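EDTA monooxygenase (EDTA-degrading bacterium BNC1, PDB 5DQP) probably acts as an FMN-dependent monooxygenase of the NtaA/SnaA/DszA family, using molecular oxygen in the oxidative breakdown of the chelator EDTA. Local coordinates at residues A[4-8]-A[373-379]; A[235-239]-A[339-344]; A[267-273]-A[356-362]. All coordinates share one frame. Residue numbers count along the deposited sequence, not the author numbering.

Interaction 1 (A[4-8]-A[373-379])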
loop_
_atom_site.group_PDB
_atom_site.type_symbol
_atom_site.label_atom_id
_atom_site.label_comp_id
_atom_site.label_asym_id
_atom_site.label_seq_id
_atom_site.Cartn_x
_atom_site.Cartn_y
_atom_site.Cartn_z
ATOM N N ARG A 4 -0.348 -30.298 15.988
ATOM C CA ARG A 4 0.567 -29.702 15.019
ATOM C C ARG A 4 0.126 -30.048 13.590
ATOM O O ARG A 4 -0.175 -31.209 13.270
ATOM C CB ARG A 4 2.006 -30.170 15.279
ATOM C CG ARG A 4 3.070 -29.482 14.405
ATOM C CD ARG A 4 4.492 -30.053 14.645
ATOM N NE ARG A 4 5.523 -29.456 13.772
ATOM C CZ ARG A 4 6.167 -30.116 12.801
ATOM N NH1 ARG A 4 5.899 -31.398 12.571
ATOM N NH2 ARG A 4 7.094 -29.510 12.064
ATOM N N ARG A 5 0.071 -29.036 12.728
ATOM C CA ARG A 5 -0.290 -29.243 11.335
ATOM C C ARG A 5 0.649 -28.425 10.445
ATOM O O ARG A 5 1.377 -27.550 10.913
ATOM C CB ARG A 5 -1.778 -28.911 11.108
ATOM C CG ARG A 5 -2.224 -27.483 11.470
ATOM C CD ARG A 5 -1.965 -26.506 10.311
ATOM N NE ARG A 5 -2.717 -25.258 10.441
ATOM C CZ ARG A 5 -2.832 -24.332 9.488
ATOM N NH1 ARG A 5 -3.536 -23.232 9.734
ATOM N NH2 ARG A 5 -2.245 -24.490 8.292
ATOM N N MET A 6 0.629 -28.733 9.152
ATOM C CA MET A 6 1.491 -28.095 8.161
ATOM C C MET A 6 0.922 -26.742 7.727
ATOM O O MET A 6 -0.284 -26.619 7.495
ATOM C CB MET A 6 1.613 -29.017 6.938
ATOM C CG MET A 6 2.488 -28.508 5.800
ATOM S SD MET A 6 2.399 -29.621 4.383
ATOM C CE MET A 6 2.930 -31.175 5.127
ATOM N N TYR A 7 1.793 -25.741 7.588
ATOM C CA TYR A 7 1.391 -24.429 7.072
ATOM C C TYR A 7 1.855 -24.269 5.626
ATOM O O TYR A 7 2.901 -24.787 5.238
ATOM C CB TYR A 7 1.956 -23.286 7.931
ATOM C CG TYR A 7 1.533 -23.385 9.378
ATOM C CD1 TYR A 7 0.311 -22.889 9.798
ATOM C CD2 TYR A 7 2.345 -24.020 10.319
ATOM C CE1 TYR A 7 -0.093 -23.015 11.125
ATOM C CE2 TYR A 7 1.952 -24.153 11.631
ATOM C CZ TYR A 7 0.730 -23.651 12.026
ATOM O OH TYR A 7 0.344 -23.772 13.332
ATOM N N LEU A 8 1.066 -23.550 4.827
ATOM C CA LEU A 8 1.374 -23.329 3.417
ATOM C C LEU A 8 1.197 -21.864 3.042
ATOM O O LEU A 8 0.179 -21.248 3.376
ATOM C CB LEU A 8 0.482 -24.195 2.518
ATOM C CG LEU A 8 0.689 -25.704 2.566
ATOM C CD1 LEU A 8 -0.353 -26.350 1.691
ATOM C CD2 LEU A 8 2.121 -26.105 2.100
ATOM N N TRP A 373 7.943 -32.301 6.724
ATOM C CA TRP A 373 7.182 -31.680 7.804
ATOM C C TRP A 373 7.213 -32.522 9.070
ATOM O O TRP A 373 7.417 -31.992 10.172
ATOM C CB TRP A 373 5.734 -31.441 7.357
ATOM C CG TRP A 373 4.805 -31.097 8.507
ATOM C CD1 TRP A 373 4.679 -29.891 9.140
ATOM C CD2 TRP A 373 3.870 -31.971 9.131
ATOM N NE1 TRP A 373 3.734 -29.966 10.129
ATOM C CE2 TRP A 373 3.218 -31.235 10.143
ATOM C CE3 TRP A 373 3.520 -33.316 8.936
ATOM C CZ2 TRP A 373 2.253 -31.796 10.965
ATOM C CZ3 TRP A 373 2.566 -33.869 9.751
ATOM C CH2 TRP A 373 1.923 -33.106 10.738
ATOM N N GLN A 374 7.031 -33.841 8.931
ATOM C CA GLN A 374 6.945 -34.707 10.101
ATOM C C GLN A 374 8.300 -34.948 10.752
ATOM O O GLN A 374 8.377 -35.154 11.966
ATOM C CB GLN A 374 6.318 -36.047 9.721
ATOM C CG GLN A 374 5.642 -36.716 10.886
ATOM C CD GLN A 374 4.869 -37.910 10.441
ATOM O OE1 GLN A 374 5.446 -38.868 9.931
ATOM N NE2 GLN A 374 3.549 -37.868 10.608
ATOM N N ASP A 375 9.360 -34.962 9.971
ATOM C CA ASP A 375 10.698 -35.073 10.510
ATOM C C ASP A 375 11.236 -33.722 10.973
ATOM O O ASP A 375 12.431 -33.602 11.267
ATOM C CB ASP A 375 11.617 -35.714 9.462
ATOM C CG ASP A 375 11.300 -37.198 9.238
ATOM O OD1 ASP A 375 10.638 -37.800 10.116
ATOM O OD2 ASP A 375 11.704 -37.770 8.203
ATOM N N GLU A 376 10.383 -32.697 10.987
ATOM C CA GLU A 376 10.732 -31.396 11.537
ATOM C C GLU A 376 11.864 -30.733 10.772
ATOM O O GLU A 376 12.684 -30.014 11.357
ATOM C CB GLU A 376 11.095 -31.518 13.012
ATOM C CG GLU A 376 10.128 -32.402 13.792
ATOM C CD GLU A 376 9.137 -31.622 14.642
ATOM O OE1 GLU A 376 8.030 -32.153 14.893
ATOM O OE2 GLU A 376 9.458 -30.488 15.070
ATOM N N ALA A 377 11.954 -30.997 9.472
ATOM C CA ALA A 377 12.789 -30.179 8.609
ATOM C C ALA A 377 12.044 -28.954 8.109
ATOM O O ALA A 377 12.615 -28.160 7.352
ATOM C CB ALA A 377 13.302 -30.995 7.424
ATOM N N ALA A 378 10.796 -28.778 8.538
ATOM C CA ALA A 378 9.915 -27.715 8.066
ATOM C C ALA A 378 8.693 -27.663 8.970
ATOM O O ALA A 378 8.223 -28.700 9.440
ATOM C CB ALA A 378 9.479 -27.984 6.622
ATOM N N ASP A 379 8.177 -26.455 9.206
ATOM C CA ASP A 379 6.836 -26.326 9.766
ATOM C C ASP A 379 5.761 -26.154 8.690
ATOM O O ASP A 379 4.569 -26.122 9.017
ATOM C CB ASP A 379 6.787 -25.151 10.754
ATOM C CG ASP A 379 7.838 -25.287 11.860
ATOM O OD1 ASP A 379 7.657 -26.164 12.736
ATOM O OD2 ASP A 379 8.858 -24.551 11.838
HETATM O O HOH W 1 5.289 -26.439 13.981
HETATM O O HOH W 2 3.897 -27.217 11.464
#

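Interaction 2 (A[235-239]-A[339-344])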
loop_
_atom_site.group_PDB
_atom_site.type_symbol
_atom_site.label_atom_id
_atom_site.label_comp_id
_atom_site.label_asym_id
_atom_site.label_seq_id
_atom_site.Cartn_x
_atom_site.Cartn_y
_atom_site.Cartn_z
ATOM N N GLY A 235 17.179 -27.230 0.721
ATOM C CA GLY A 235 18.421 -27.930 0.451
ATOM C C GLY A 235 18.239 -29.352 0.917
ATOM O O GLY A 235 17.218 -29.986 0.606
ATOM N N SER A 236 19.180 -29.860 1.702
ATOM C CA SER A 236 19.044 -31.233 2.154
ATOM C C SER A 236 18.090 -31.290 3.336
ATOM O O SER A 236 17.960 -30.332 4.090
ATOM C CB SER A 236 20.397 -31.818 2.548
ATOM O OG SER A 236 20.784 -31.362 3.841
ATOM N N LYS A 237 17.391 -32.417 3.463
ATOM C CA LYS A 237 16.540 -32.625 4.627
ATOM C C LYS A 237 17.319 -32.567 5.938
ATOM O O LYS A 237 16.814 -31.948 6.890
ATOM C CB LYS A 237 15.801 -33.959 4.491
ATOM C CG LYS A 237 14.744 -34.208 5.557
ATOM C CD LYS A 237 13.710 -35.171 5.030
ATOM C CE LYS A 237 13.431 -36.314 5.987
ATOM N NZ LYS A 237 14.359 -37.423 5.699
ATOM N N PRO A 238 18.505 -33.187 6.075
ATOM C CA PRO A 238 19.270 -33.014 7.329
ATOM C C PRO A 238 19.641 -31.571 7.616
ATOM O O PRO A 238 19.480 -31.104 8.748
ATOM C CB PRO A 238 20.518 -33.879 7.099
ATOM C CG PRO A 238 20.040 -34.943 6.160
ATOM C CD PRO A 238 19.116 -34.214 5.203
ATOM N N ALA A 239 20.140 -30.841 6.625
ATOM C CA ALA A 239 20.366 -29.423 6.845
ATOM C C ALA A 239 19.049 -28.688 7.102
ATOM O O ALA A 239 19.050 -27.639 7.747
ATOM C CB ALA A 239 21.112 -28.826 5.655
ATOM N N ASP A 339 25.198 -32.632 -0.155
ATOM C CA ASP A 339 24.313 -33.182 0.872
ATOM C C ASP A 339 22.986 -33.646 0.268
ATOM O O ASP A 339 22.485 -34.724 0.605
ATOM C CB ASP A 339 24.081 -32.128 1.957
ATOM C CG ASP A 339 23.422 -32.696 3.204
ATOM O OD1 ASP A 339 23.370 -33.944 3.340
ATOM O OD2 ASP A 339 22.974 -31.891 4.064
ATOM N N VAL A 340 22.411 -32.851 -0.631
ATOM C CA VAL A 340 21.182 -33.253 -1.318
ATOM C C VAL A 340 21.399 -34.545 -2.092
ATOM O O VAL A 340 20.602 -35.484 -2.000
ATOM C CB VAL A 340 20.683 -32.135 -2.245
ATOM C CG1 VAL A 340 19.515 -32.656 -3.085
ATOM C CG2 VAL A 340 20.224 -30.941 -1.430
ATOM N N ALA A 341 22.479 -34.610 -2.877
ATOM C CA ALA A 341 22.675 -35.785 -3.718
ATOM C C ALA A 341 22.840 -37.046 -2.878
ATOM O O ALA A 341 22.308 -38.106 -3.225
ATOM C CB ALA A 341 23.886 -35.591 -4.634
ATOM N N LEU A 342 23.579 -36.954 -1.768
ATOM C CA LEU A 342 23.793 -38.138 -0.944
ATOM C C LEU A 342 22.549 -38.493 -0.145
ATOM O O LEU A 342 22.169 -39.670 -0.086
ATOM C CB LEU A 342 24.983 -37.929 -0.012
ATOM C CG LEU A 342 26.310 -37.791 -0.753
ATOM C CD1 LEU A 342 27.393 -37.497 0.249
ATOM C CD2 LEU A 342 26.646 -39.048 -1.589
ATOM N N ASP A 343 21.896 -37.494 0.474
ATOM C CA ASP A 343 20.722 -37.788 1.292
ATOM C C ASP A 343 19.611 -38.432 0.475
ATOM O O ASP A 343 18.900 -39.304 0.984
ATOM C CB ASP A 343 20.152 -36.537 1.966
ATOM C CG ASP A 343 18.920 -36.877 2.861
ATOM O OD1 ASP A 343 19.057 -37.764 3.739
ATOM O OD2 ASP A 343 17.814 -36.301 2.688
ATOM N N GLU A 344 19.407 -37.970 -0.764
ATOM C CA GLU A 344 18.308 -38.430 -1.606
ATOM C C GLU A 344 18.751 -39.487 -2.625
ATOM O O GLU A 344 17.914 -39.994 -3.385
ATOM C CB GLU A 344 17.644 -37.219 -2.296
ATOM C CG GLU A 344 16.949 -36.296 -1.284
ATOM C CD GLU A 344 16.354 -34.975 -1.848
ATOM O OE1 GLU A 344 16.208 -34.015 -1.041
ATOM O OE2 GLU A 344 16.005 -34.881 -3.053
HETATM O O HOH W 3 17.687 -34.096 1.141
HETATM O O HOH W 4 17.449 -37.685 5.991
#

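Interaction 3 (A[267-273]-A[356-362])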
loop_
_atom_site.group_PDB
_atom_site.type_symbol
_atom_site.label_atom_id
_atom_site.label_comp_id
_atom_site.label_asym_id
_atom_site.label_seq_id
_atom_site.Cartn_x
_atom_site.Cartn_y
_atom_site.Cartn_z
ATOM N N PHE A 267 10.050 -23.491 -2.362
ATOM C CA PHE A 267 10.438 -24.290 -3.517
ATOM C C PHE A 267 9.445 -24.086 -4.655
ATOM O O PHE A 267 8.321 -23.601 -4.458
ATOM C CB PHE A 267 10.547 -25.774 -3.149
ATOM C CG PHE A 267 9.221 -26.451 -2.991
ATOM C CD1 PHE A 267 8.456 -26.226 -1.880
ATOM C CD2 PHE A 267 8.733 -27.295 -3.969
ATOM C CE1 PHE A 267 7.228 -26.830 -1.741
ATOM C CE2 PHE A 267 7.504 -27.910 -3.816
ATOM C CZ PHE A 267 6.756 -27.674 -2.709
ATOM N N VAL A 268 9.885 -24.478 -5.849
ATOM C CA VAL A 268 9.102 -24.363 -7.076
ATOM C C VAL A 268 8.560 -25.748 -7.419
ATOM O O VAL A 268 9.351 -26.642 -7.738
ATOM C CB VAL A 268 9.956 -23.825 -8.226
ATOM C CG1 VAL A 268 9.101 -23.683 -9.503
ATOM C CG2 VAL A 268 10.640 -22.505 -7.828
ATOM N N PRO A 269 7.262 -25.971 -7.373
ATOM C CA PRO A 269 6.746 -27.273 -7.818
ATOM C C PRO A 269 6.507 -27.318 -9.324
ATOM O O PRO A 269 5.914 -26.394 -9.887
ATOM C CB PRO A 269 5.428 -27.399 -7.045
ATOM C CG PRO A 269 4.968 -25.992 -6.916
ATOM C CD PRO A 269 6.195 -25.122 -6.810
ATOM N N LEU A 270 6.932 -28.395 -9.980
ATOM C CA LEU A 270 6.610 -28.662 -11.382
ATOM C C LEU A 270 5.753 -29.921 -11.387
ATOM O O LEU A 270 6.258 -31.050 -11.425
ATOM C CB LEU A 270 7.870 -28.839 -12.221
ATOM C CG LEU A 270 7.640 -28.735 -13.725
ATOM C CD1 LEU A 270 7.004 -27.380 -14.052
ATOM C CD2 LEU A 270 8.978 -28.888 -14.456
ATOM N N ILE A 271 4.448 -29.731 -11.308
ATOM C CA ILE A 271 3.536 -30.820 -11.024
ATOM C C ILE A 271 2.814 -31.205 -12.298
ATOM O O ILE A 271 2.193 -30.357 -12.938
ATOM C CB ILE A 271 2.529 -30.459 -9.929
ATOM C CG1 ILE A 271 3.273 -30.180 -8.635
ATOM C CG2 ILE A 271 1.525 -31.610 -9.775
ATOM C CD1 ILE A 271 2.396 -29.705 -7.547
ATOM N N GLY A 272 2.917 -32.481 -12.659
ATOM C CA GLY A 272 2.100 -33.063 -13.703
ATOM C C GLY A 272 1.317 -34.217 -13.113
ATOM O O GLY A 272 1.741 -34.840 -12.135
ATOM N N SER A 273 0.152 -34.482 -13.695
ATOM C CA SER A 273 -0.728 -35.478 -13.106
ATOM C C SER A 273 -0.198 -36.891 -13.294
ATOM O O SER A 273 -0.560 -37.774 -12.504
ATOM C CB SER A 273 -2.137 -35.329 -13.682
ATOM O OG SER A 273 -2.064 -35.098 -15.073
ATOM N N ARG A 356 16.941 -26.894 -8.891
ATOM C CA ARG A 356 16.114 -25.839 -9.463
ATOM C C ARG A 356 14.645 -25.942 -9.038
ATOM O O ARG A 356 14.045 -24.939 -8.634
ATOM C CB ARG A 356 16.235 -25.877 -10.986
ATOM C CG ARG A 356 17.683 -25.892 -11.503
ATOM C CD ARG A 356 17.731 -26.181 -13.011
ATOM N NE ARG A 356 17.431 -24.994 -13.809
ATOM C CZ ARG A 356 18.352 -24.190 -14.335
ATOM N NH1 ARG A 356 19.648 -24.442 -14.173
ATOM N NH2 ARG A 356 17.974 -23.131 -15.032
ATOM N N LEU A 357 14.049 -27.136 -9.105
ATOM C CA LEU A 357 12.631 -27.277 -8.798
ATOM C C LEU A 357 12.326 -28.698 -8.320
ATOM O O LEU A 357 13.186 -29.574 -8.304
ATOM C CB LEU A 357 11.782 -26.888 -10.012
ATOM C CG LEU A 357 12.174 -27.492 -11.360
ATOM C CD1 LEU A 357 11.878 -28.966 -11.357
ATOM C CD2 LEU A 357 11.449 -26.812 -12.539
ATOM N N ILE A 358 11.088 -28.909 -7.896
ATOM C CA ILE A 358 10.619 -30.202 -7.431
ATOM C C ILE A 358 9.601 -30.691 -8.459
ATOM O O ILE A 358 8.439 -30.272 -8.458
ATOM C CB ILE A 358 10.010 -30.127 -6.023
ATOM C CG1 ILE A 358 11.021 -29.615 -4.977
ATOM C CG2 ILE A 358 9.497 -31.503 -5.621
ATOM C CD1 ILE A 358 12.169 -30.591 -4.694
ATOM N N ALA A 359 10.027 -31.559 -9.363
ATOM C CA ALA A 359 9.131 -32.101 -10.370
ATOM C C ALA A 359 8.572 -33.433 -9.889
ATOM O O ALA A 359 9.294 -34.235 -9.296
ATOM C CB ALA A 359 9.866 -32.277 -11.698
ATOM N N GLY A 360 7.283 -33.661 -10.132
ATOM C CA GLY A 360 6.675 -34.918 -9.722
ATOM C C GLY A 360 5.174 -34.888 -9.905
ATOM O O GLY A 360 4.597 -33.873 -10.300
ATOM N N THR A 361 4.543 -36.032 -9.613
ATOM C CA THR A 361 3.085 -36.074 -9.576
ATOM C C THR A 361 2.573 -35.483 -8.260
ATOM O O THR A 361 3.329 -35.275 -7.313
ATOM C CB THR A 361 2.569 -37.508 -9.736
ATOM O OG1 THR A 361 2.982 -38.277 -8.606
ATOM C CG2 THR A 361 3.052 -38.146 -11.043
ATOM N N PRO A 362 1.270 -35.188 -8.171
ATOM C CA PRO A 362 0.733 -34.651 -6.907
ATOM C C PRO A 362 1.083 -35.505 -5.693
ATOM O O PRO A 362 1.461 -34.970 -4.639
ATOM C CB PRO A 362 -0.788 -34.611 -7.176
ATOM C CG PRO A 362 -0.901 -34.411 -8.649
ATOM C CD PRO A 362 0.258 -35.200 -9.245
HETATM O O HOH W 5 12.640 -25.145 -6.079
#

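Interaction 1 (A[4-8]-A[373-379])
In the luciferase-like TIM barrel, this contact lies where the first strand, 7-11, and the last, 380-383, come together: the start of the modelled chain, leading into strand 7-11, meets the turn between helix 362-374 and strand 380-383. The helix ends in a Schellman motif, with Glu376 at positive phi as its C-prime residue. Trp373 O accepts from three donors: Glu376 N (3.2 Å), one of the two bonds of that motif, and Arg4 NH1 (2.9 Å) and Arg4 NH2 (3.1 Å). The guanidinium of the extended Arg4 side chain also lies flat on the Trp373 indole, an off-centre cation-pi contact with centres 4.1 Å apart and planes parallel, while Met6 CB packs on the opposite ring face by a CH-pi contact. Charge is balanced by two acids. Arg4 NH2 makes a salt bridge with a weak hydrogen bond to Asp379 OD1 (3.5 Å), which Arg248 also engages; Glu376 OE1, 3.2 Å from Arg4 NH1 but well out of the guanidinium plane, contributes charge alone, and its OE2 pairs with Arg248. Arg4 NE is satisfied by a water donating to Asp379 OD1. Asp379 OD2 takes the Val263 amide. On the backbone, Tyr7 N donates to Asp379 O (3.1 Å). A second water accepts from Trp373 NE1 (3.1 Å) and donates to Arg5 O (2.6 Å) and Asp379 O (2.8 Å).

Interaction 2 (A[235-239]-A[339-344])
Asp343, Ser236 and Asp339 lose the most surface where the start of helix 237-253 meets the last turns of helix 331-344. Asp343 presents its carboxylate to the first helical turn opposite: OD2 lies 3.6 Å from Lys237 CB and 3.5 Å from Pro238 CD, and waters carry its polar links. One water accepts from Lys237 N (2.9 Å), a first-turn amide, and donates to Asp343 OD2 (2.7 Å) and Glu344 OE1 (2.6 Å); another accepts from Lys237 NZ (3.1 Å) and donates to Asp343 OD1 (2.8 Å). Glu344 OE2 is claimed by Arg354 and Arg368. Ser236 is the N-cap of helix 237-253, its OG accepting from Ala239 N at 2.9 Å. This helix follows strand 229-233 of the TIM barrel, so the cap sits at the turn from a barrel strand into the outer helical layer, whereas helix 331-344 belongs to the long helical excursion between strands 262-271 and 358-360; the contact joins that excursion to the loop after strand 229-233. Asp339 points at Ser236, but its OD2 is modelled only 2.3 Å from Ser236 OG, too short to interpret, which also makes the position of the capping hydroxyl less certain. The apolar fit beside them is clearer: Val340 CG2 reaches Ser236 N and Gly235 C, each at 3.5 Å, with Leu351 and Arg354 of helix 348-354 packed against the same valine.

Interaction 3 (A[267-273]-A[356-362])
Strand 358-360 adds in parallel (14°) to the end of TIM-barrel strand 262-271, at 269-271, after a helical crossover. Arg356 O begins the pairing through a water that accepts from Val268 N. Leu357 sets its CB 4.0 Å from Val268 CB and its CD2 3.8 Å from Leu270 CD2. Ile358 donates from N to Val268 O (2.9 Å) and accepts at O from Leu270 N (2.8 Å), while its CG1 meets Phe267 CD2 at 3.4 Å; on the same face as Pro269 and Ile271, it touches Arg368 of helix 362-374. Ala359 lies on the other face, with Leu270 and against Val282 of helix 275-287, and its CA makes a CA-H...O contact to Leu270 O (3.2 Å). Gly360 continues the pattern: its N donates to Leu270 O (3.1 Å) and its O accepts from Gly272 N (3.2 Å). Thr361 then N-caps helix 362-374, and Pro362 CD, in its first turn, lies 3.3 Å from Gly272 O and 3.8 Å from Ile271 CG2.

How the interactions relate
Helix 362-374 connects two of these sites: interaction 3 lies at its start and interaction 1 at its end, their centres about 19 Å apart. Interactions 1 and 2, about 17 Å apart between centres, touch directly at Lys237, whose CE lies 3.2 Å from Asp375 OD2 and whose O lies 3.7 Å from Ala377 CB. Interactions 2 and 3 do not touch, their nearest atoms being about 6 Å apart, yet helix 237-253 leads into strand 262-271. Along the chain both are nested within the loop that interaction 1 closes. All three lie away from the predicted FMN-binding residues; a bound PE4 molecule, probably from the crystallisation liquor, comes within about 5 Å of the Ala239 side chain.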